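Local coordinates for protein ShdD (Sedimentibacter hydroxybenzoicus, PDB 7AE5) that takes part, as subunit D of a vanillic acid decarboxylase complex, in non-oxidative decarboxylation and detoxification of phenolic compounds, its precise role being unknown, at residues 26-29 with 30-33; 15-19 with 20-24; 50-53 with 54-58. All coordinates share one frame; numbering follows the deposited sequence.

Interaction 1 of 3, residues 26-29 with 30-33. With ZN (zinc ion), chain Z.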
loop_
_atom_site.group_PDB
_atom_site.type_symbol
_atom_site.label_atom_id
_atom_site.label_comp_id
_atom_site.label_asym_id
_atom_site.label_seq_id
_atom_site.Cartn_x
_atom_site.Cartn_y
_atom_site.Cartn_z
ATOM N N TYR H 26 -34.664 10.456 -45.200
ATOM C CA TYR H 26 -35.311 11.558 -44.508
ATOM C C TYR H 26 -34.361 12.143 -43.475
ATOM O O TYR H 26 -33.439 11.474 -43.003
ATOM C CB TYR H 26 -36.608 11.091 -43.840
ATOM C CG TYR H 26 -37.524 10.361 -44.793
ATOM C CD1 TYR H 26 -38.280 11.056 -45.726
ATOM C CD2 TYR H 26 -37.617 8.975 -44.774
ATOM C CE1 TYR H 26 -39.114 10.394 -46.605
ATOM C CE2 TYR H 26 -38.448 8.304 -45.650
ATOM C CZ TYR H 26 -39.192 9.018 -46.563
ATOM O OH TYR H 26 -40.021 8.353 -47.437
ATOM N N VAL H 27 -34.586 13.410 -43.133
ATOM C CA VAL H 27 -33.750 14.116 -42.168
ATOM C C VAL H 27 -34.625 15.044 -41.337
ATOM O O VAL H 27 -35.508 15.730 -41.866
ATOM C CB VAL H 27 -32.606 14.894 -42.858
ATOM C CG1 VAL H 27 -33.153 15.870 -43.895
ATOM C CG2 VAL H 27 -31.739 15.615 -41.825
ATOM N N CYS H 28 -34.386 15.050 -40.030
ATOM C CA CYS H 28 -35.103 15.928 -39.119
ATOM C C CYS H 28 -34.506 17.328 -39.173
ATOM O O CYS H 28 -33.285 17.492 -39.116
ATOM C CB CYS H 28 -35.039 15.373 -37.697
ATOM S SG CYS H 28 -35.689 16.470 -36.429
ATOM N N GLU H 29 -35.370 18.336 -39.291
ATOM C CA GLU H 29 -34.903 19.715 -39.349
ATOM C C GLU H 29 -34.647 20.312 -37.972
ATOM O O GLU H 29 -34.120 21.426 -37.888
ATOM C CB GLU H 29 -35.905 20.581 -40.115
ATOM C CG GLU H 29 -35.991 20.254 -41.600
ATOM C CD GLU H 29 -36.380 21.452 -42.445
ATOM O OE1 GLU H 29 -35.688 22.490 -42.369
ATOM O OE2 GLU H 29 -37.378 21.357 -43.191
ATOM N N LYS H 30 -34.997 19.605 -36.898
ATOM C CA LYS H 30 -34.717 20.097 -35.555
ATOM C C LYS H 30 -33.400 19.552 -35.005
ATOM O O LYS H 30 -32.593 20.313 -34.461
ATOM C CB LYS H 30 -35.868 19.748 -34.607
ATOM C CG LYS H 30 -35.994 20.703 -33.431
ATOM C CD LYS H 30 -36.248 19.965 -32.126
ATOM C CE LYS H 30 -37.716 19.629 -31.948
ATOM N NZ LYS H 30 -38.020 19.224 -30.547
ATOM N N CYS H 31 -33.162 18.247 -35.144
ATOM C CA CYS H 31 -32.003 17.606 -34.532
ATOM C C CYS H 31 -31.078 16.932 -35.539
ATOM O O CYS H 31 -30.125 16.256 -35.130
ATOM C CB CYS H 31 -32.458 16.589 -33.480
ATOM S SG CYS H 31 -32.961 14.993 -34.149
ATOM N N CYS H 32 -31.334 17.088 -36.837
ATOM C CA CYS H 32 -30.476 16.630 -37.930
ATOM C C CYS H 32 -30.369 15.113 -38.032
ATOM O O CYS H 32 -29.549 14.617 -38.814
ATOM C CB CYS H 32 -29.064 17.222 -37.834
ATOM S SG CYS H 32 -29.011 18.990 -37.490
ATOM N N TYR H 33 -31.163 14.360 -37.274
ATOM C CA TYR H 33 -31.172 12.912 -37.428
ATOM C C TYR H 33 -31.688 12.538 -38.812
ATOM O O TYR H 33 -32.675 13.097 -39.296
ATOM C CB TYR H 33 -32.041 12.262 -36.350
ATOM C CG TYR H 33 -31.953 10.751 -36.310
ATOM C CD1 TYR H 33 -30.808 10.111 -35.851
ATOM C CD2 TYR H 33 -33.018 9.963 -36.728
ATOM C CE1 TYR H 33 -30.726 8.729 -35.811
ATOM C CE2 TYR H 33 -32.946 8.581 -36.693
ATOM C CZ TYR H 33 -31.798 7.970 -36.233
ATOM O OH TYR H 33 -31.724 6.596 -36.198
HETATM ZN ZN ZN Z . -35.220 14.980 -34.698
#
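Cys28 carries SG on the side opposite its backbone N (chi1 172°), while Cys31 turns SG into the notch between its own N and carbonyl carbon (chi1 81°), and these two torsions aim both sulfurs at one zinc ion. Cys28 SG lies 2.3 Å from the zinc, as does Cys31 SG. The sulfurs stand 3.8 Å apart, SG to SG, a separation that fits two corners of a tetrahedron. Cys3 and Cys6 supply the other two ligands. Cys28 SG is also gripped by the backbone of the turn: Cys31 N points at it nearly straight (3.3 Å, 164° at the hydrogen), and Lys30 N adds a weak bond of 3.2 Å to the same SG. Such N-H groups would be expected to offset part of the thiolate charge. Together the Cys-x-x-Cys spacing, the amides turned onto the first sulfur and the strand on either side define a zinc knuckle, and the paired knuckles over an antiparallel sheet are consistent with a zinc-ribbon fold. The loop closes through the main chain as well. Cys28 N donates to Tyr33 O at 2.7 Å, and Cys32 N reaches back weakly to Cys28 O. Cys32 takes a left-handed backbone conformation, which lets the chain reverse toward strand 34-36. Val27 lays CG2 3.7 Å from Tyr33 O, beside the closing bond. Lys30 sets CB 3.8 Å from Cys28 SG, but its NZ leads away to a salt bridge with Asp51, and Cys32 packs against Lys172 of the phenolic acid decarboxylase chain.

Interaction 2 of 3, residues 15-19 with 20-24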
loop_
_atom_site.group_PDB
_atom_site.type_symbol
_atom_site.label_atom_id
_atom_site.label_comp_id
_atom_site.label_asym_id
_atom_site.label_seq_id
_atom_site.Cartn_x
_atom_site.Cartn_y
_atom_site.Cartn_z
ATOM N N VAL H 15 -32.957 12.906 -50.017
ATOM C CA VAL H 15 -32.642 12.431 -51.358
ATOM C C VAL H 15 -33.500 11.217 -51.674
ATOM O O VAL H 15 -33.958 10.501 -50.779
ATOM C CB VAL H 15 -31.145 12.071 -51.507
ATOM C CG1 VAL H 15 -30.310 13.313 -51.774
ATOM C CG2 VAL H 15 -30.656 11.335 -50.266
ATOM N N ASP H 16 -33.713 10.993 -52.964
ATOM C CA ASP H 16 -34.182 9.718 -53.475
ATOM C C ASP H 16 -32.983 8.844 -53.824
ATOM O O ASP H 16 -31.852 9.320 -53.939
ATOM C CB ASP H 16 -35.060 9.918 -54.711
ATOM C CG ASP H 16 -36.527 10.054 -54.368
ATOM O OD1 ASP H 16 -36.988 11.193 -54.142
ATOM O OD2 ASP H 16 -37.223 9.019 -54.345
ATOM N N SER H 17 -33.239 7.555 -53.993
ATOM C CA SER H 17 -32.171 6.646 -54.388
ATOM C C SER H 17 -31.714 6.983 -55.804
ATOM O O SER H 17 -32.552 7.107 -56.705
ATOM C CB SER H 17 -32.637 5.195 -54.307
ATOM O OG SER H 17 -33.846 5.007 -55.020
ATOM N N PRO H 18 -30.410 7.164 -56.035
ATOM C CA PRO H 18 -29.954 7.513 -57.393
ATOM C C PRO H 18 -30.339 6.487 -58.445
ATOM O O PRO H 18 -30.672 6.863 -59.576
ATOM C CB PRO H 18 -28.431 7.624 -57.232
ATOM C CG PRO H 18 -28.219 7.909 -55.782
ATOM C CD PRO H 18 -29.314 7.196 -55.050
ATOM N N VAL H 19 -30.310 5.201 -58.106
ATOM C CA VAL H 19 -30.702 4.129 -59.014
ATOM C C VAL H 19 -32.051 3.588 -58.564
ATOM O O VAL H 19 -32.214 3.200 -57.401
ATOM C CB VAL H 19 -29.651 3.006 -59.056
ATOM C CG1 VAL H 19 -29.980 2.017 -60.167
ATOM C CG2 VAL H 19 -28.257 3.588 -59.237
ATOM N N GLY H 20 -33.014 3.569 -59.482
ATOM C CA GLY H 20 -34.341 3.050 -59.209
ATOM C C GLY H 20 -35.054 3.751 -58.058
ATOM O O GLY H 20 -34.649 4.800 -57.561
ATOM N N ASP H 21 -36.157 3.127 -57.647
ATOM C CA ASP H 21 -36.920 3.598 -56.497
ATOM C C ASP H 21 -36.757 2.615 -55.346
ATOM O O ASP H 21 -37.740 2.075 -54.829
ATOM C CB ASP H 21 -38.398 3.780 -56.860
ATOM C CG ASP H 21 -39.175 4.538 -55.793
ATOM O OD1 ASP H 21 -39.733 3.896 -54.876
ATOM O OD2 ASP H 21 -39.222 5.783 -55.871
ATOM N N ALA H 22 -35.510 2.366 -54.945
ATOM C CA ALA H 22 -35.265 1.424 -53.861
ATOM C C ALA H 22 -35.579 2.034 -52.500
ATOM O O ALA H 22 -36.119 1.349 -51.625
ATOM C CB ALA H 22 -33.815 0.938 -53.905
ATOM N N TRP H 23 -35.256 3.311 -52.303
ATOM C CA TRP H 23 -35.411 3.920 -50.988
ATOM C C TRP H 23 -35.363 5.436 -51.106
ATOM O O TRP H 23 -35.064 5.998 -52.163
ATOM C CB TRP H 23 -34.328 3.433 -50.019
ATOM C CG TRP H 23 -32.953 3.391 -50.621
ATOM C CD1 TRP H 23 -32.280 2.283 -51.041
ATOM C CD2 TRP H 23 -32.079 4.504 -50.860
ATOM N NE1 TRP H 23 -31.046 2.634 -51.532
ATOM C CE2 TRP H 23 -30.898 3.992 -51.431
ATOM C CE3 TRP H 23 -32.182 5.883 -50.647
ATOM C CZ2 TRP H 23 -29.829 4.807 -51.793
ATOM C CZ3 TRP H 23 -31.120 6.690 -51.007
ATOM C CH2 TRP H 23 -29.957 6.150 -51.574
ATOM N N GLU H 24 -35.668 6.087 -49.986
ATOM C CA GLU H 24 -35.487 7.517 -49.796
ATOM C C GLU H 24 -34.792 7.727 -48.458
ATOM O O GLU H 24 -34.751 6.828 -47.615
ATOM C CB GLU H 24 -36.829 8.267 -49.824
ATOM C CG GLU H 24 -37.851 7.670 -50.791
ATOM C CD GLU H 24 -38.914 8.663 -51.241
ATOM O OE1 GLU H 24 -39.549 9.290 -50.362
ATOM O OE2 GLU H 24 -39.129 8.800 -52.467
#
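Ser17 presses its CB onto the face of the Trp23 indole, 3.5 Å from the centroid of the six-membered ring and only 10° off the ring normal, a CH-pi contact centred over the ring. The indole is brought there by a chi1 of 44°, which tucks CG between the backbone N and the carbonyl carbon and folds the ring back across the turn. Pro18 approaches the same ring at a slant, its CD 3.7 Å from Trp23 CH2. The hydroxyl of Ser17 points into the loop: OG donates to Gly20 O at 2.7 Å, from above the carbonyl plane, and weakly accepts from Ala22 N at 3.1 Å. A further weak bond joins Ser17 N to Trp23 O (3.0 Å). With an alanine in place of Trp23, Ser17 CB and Pro18 CD would probably be left without the ring they pack on, and Lys57 O of the phenolic acid decarboxylase chain, which accepts from NE1, is likely to lose its mate. Asp16 and Glu24 run side by side, their carboxylate planes 88° apart, and bring Asp16 OD2 to 2.7 Å from Glu24 OE2. Lys13, salt-bridged to Asp16 OD1, is likely to ease this crowding of acids. Gly20 has positive phi, and a CB there would crowd Val19 C. Asp16 and Glu24, their CA atoms 4.5 Å apart, form an antiparallel non-hydrogen-bonded pair. The arrangement is the end of a beta-hairpin linking strands 11-16 and 24-28, with Trp23 set between its own loop and the partner subunit.

Interaction 3 of 3, residues 50-53 with 54-58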
loop_
_atom_site.group_PDB
_atom_site.type_symbol
_atom_site.label_atom_id
_atom_site.label_comp_id
_atom_site.label_asym_id
_atom_site.label_seq_id
_atom_site.Cartn_x
_atom_site.Cartn_y
_atom_site.Cartn_z
ATOM N N ASP H 50 -34.795 16.000 -26.925
ATOM C CA ASP H 50 -35.984 16.831 -26.792
ATOM C C ASP H 50 -35.548 18.287 -26.920
ATOM O O ASP H 50 -34.415 18.586 -27.306
ATOM C CB ASP H 50 -36.731 16.534 -25.481
ATOM C CG ASP H 50 -35.892 16.798 -24.234
ATOM O OD1 ASP H 50 -34.921 17.582 -24.287
ATOM O OD2 ASP H 50 -36.216 16.211 -23.180
ATOM N N ASP H 51 -36.455 19.204 -26.578
ATOM C CA ASP H 51 -36.144 20.623 -26.696
ATOM C C ASP H 51 -35.123 21.060 -25.652
ATOM O O ASP H 51 -34.257 21.896 -25.936
ATOM C CB ASP H 51 -37.424 21.449 -26.576
ATOM C CG ASP H 51 -38.532 20.933 -27.470
ATOM O OD1 ASP H 51 -38.681 21.455 -28.596
ATOM O OD2 ASP H 51 -39.252 20.002 -27.049
ATOM N N ASN H 52 -35.204 20.506 -24.441
ATOM C CA ASN H 52 -34.314 20.948 -23.373
ATOM C C ASN H 52 -32.913 20.367 -23.525
ATOM O O ASN H 52 -31.924 21.064 -23.271
ATOM C CB ASN H 52 -34.900 20.583 -22.010
ATOM C CG ASN H 52 -34.763 21.707 -21.001
ATOM O OD1 ASN H 52 -33.691 21.919 -20.434
ATOM N ND2 ASN H 52 -35.849 22.441 -20.781
ATOM N N LYS H 53 -32.801 19.097 -23.930
ATOM C CA LYS H 53 -31.479 18.533 -24.175
ATOM C C LYS H 53 -30.794 19.210 -25.354
ATOM O O LYS H 53 -29.567 19.360 -25.352
ATOM C CB LYS H 53 -31.567 17.024 -24.414
ATOM C CG LYS H 53 -31.718 16.199 -23.144
ATOM C CD LYS H 53 -33.096 15.572 -23.031
ATOM C CE LYS H 53 -33.408 15.159 -21.600
ATOM N NZ LYS H 53 -33.682 16.337 -20.726
ATOM N N ILE H 54 -31.564 19.633 -26.360
ATOM C CA ILE H 54 -30.982 20.327 -27.504
ATOM C C ILE H 54 -30.534 21.729 -27.112
ATOM O O ILE H 54 -29.440 22.173 -27.479
ATOM C CB ILE H 54 -31.982 20.355 -28.675
ATOM C CG1 ILE H 54 -31.926 19.037 -29.449
ATOM C CG2 ILE H 54 -31.704 21.531 -29.598
ATOM C CD1 ILE H 54 -33.116 18.812 -30.350
ATOM N N ALA H 55 -31.366 22.447 -26.353
ATOM C CA ALA H 55 -30.989 23.781 -25.898
ATOM C C ALA H 55 -29.798 23.739 -24.948
ATOM O O ALA H 55 -28.967 24.655 -24.961
ATOM C CB ALA H 55 -32.181 24.464 -25.225
ATOM N N ASN H 56 -29.698 22.700 -24.120
ATOM C CA ASN H 56 -28.602 22.548 -23.172
ATOM C C ASN H 56 -27.397 21.833 -23.771
ATOM O O ASN H 56 -26.450 21.521 -23.041
ATOM C CB ASN H 56 -29.082 21.791 -21.928
ATOM C CG ASN H 56 -30.077 22.587 -21.106
ATOM O OD1 ASN H 56 -30.595 23.607 -21.558
ATOM N ND2 ASN H 56 -30.360 22.115 -19.896
ATOM N N MET H 57 -27.409 21.568 -25.075
ATOM C CA MET H 57 -26.324 20.826 -25.700
ATOM C C MET H 57 -25.071 21.689 -25.807
ATOM O O MET H 57 -25.141 22.884 -26.109
ATOM C CB MET H 57 -26.750 20.339 -27.084
ATOM C CG MET H 57 -25.921 19.187 -27.618
ATOM S SD MET H 57 -26.600 18.507 -29.143
ATOM C CE MET H 57 -27.902 17.454 -28.504
ATOM N N GLY H 58 -23.919 21.070 -25.560
ATOM C CA GLY H 58 -22.663 21.802 -25.590
ATOM C C GLY H 58 -22.282 22.191 -27.008
ATOM O O GLY H 58 -22.295 21.360 -27.923
#
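Ile54 meets Asp50 twice over, its N donating to Asp50 O at 3.2 Å while its CD1 lies 3.3 Å from the same oxygen. With CG1 anti to the carbonyl carbon (chi1 -82°), the isoleucine chain runs along this carbonyl. One residue on, Ala55 N bonds to Asp51 O at 3.0 Å, and Asn56 N to Asn52 O at 2.9 Å. These three i to i+4 bonds show that 51-55 is a single short turn of alpha-helix, with Asp50 as its N-cap. The capping bond is nearly linear: Asp50 folds its carboxylate over the first turn, and OD1 takes the N-H of Lys53 at 2.6 Å and 178°. The lysine's side chain also bends back, at chi2 and chi4, and brings NZ to 3.5 Å from Asp50 OD2, a salt bridge. On the outer surface the amides of Asn52 and Asn56 cross with planes 75° apart, OD1 of Asn52 lying 3.4 Å from ND2 of Asn56. Where the helix ends, Met57 N bonds to Ile54 O. Further out, Ile54 rests on Cys31 of the zinc site and on Lys30, beside the Lys30-Asp51 pair. Leu49 touches both Ile54 and Met57, and Met57 packs on Arg287 of the phenolic acid decarboxylase chain.

Overall arrangement
Interaction 1, about 3 Å from the middle of the chain by centres, is the most buried, held by metal-sulfur bonds and by backbone N-H groups turned onto sulfur and carbonyl oxygen. Interaction 2, about 19 Å away by centres, closes the turn from strand 11-16 to 24-28, the strand both share, and relies on an aromatic face and a serine hydroxyl; interaction 1 follows 24-28 toward 34-36. Interaction 3 is a surface contact made of helical backbone bonds and an acidic cap. It touches interaction 1 through the Lys30-Asp51 salt bridge and Ile54 on Cys31, whereas interactions 2 and 3 lie about 21 Å apart at their nearest atoms. All three border the phenolic acid decarboxylase chain.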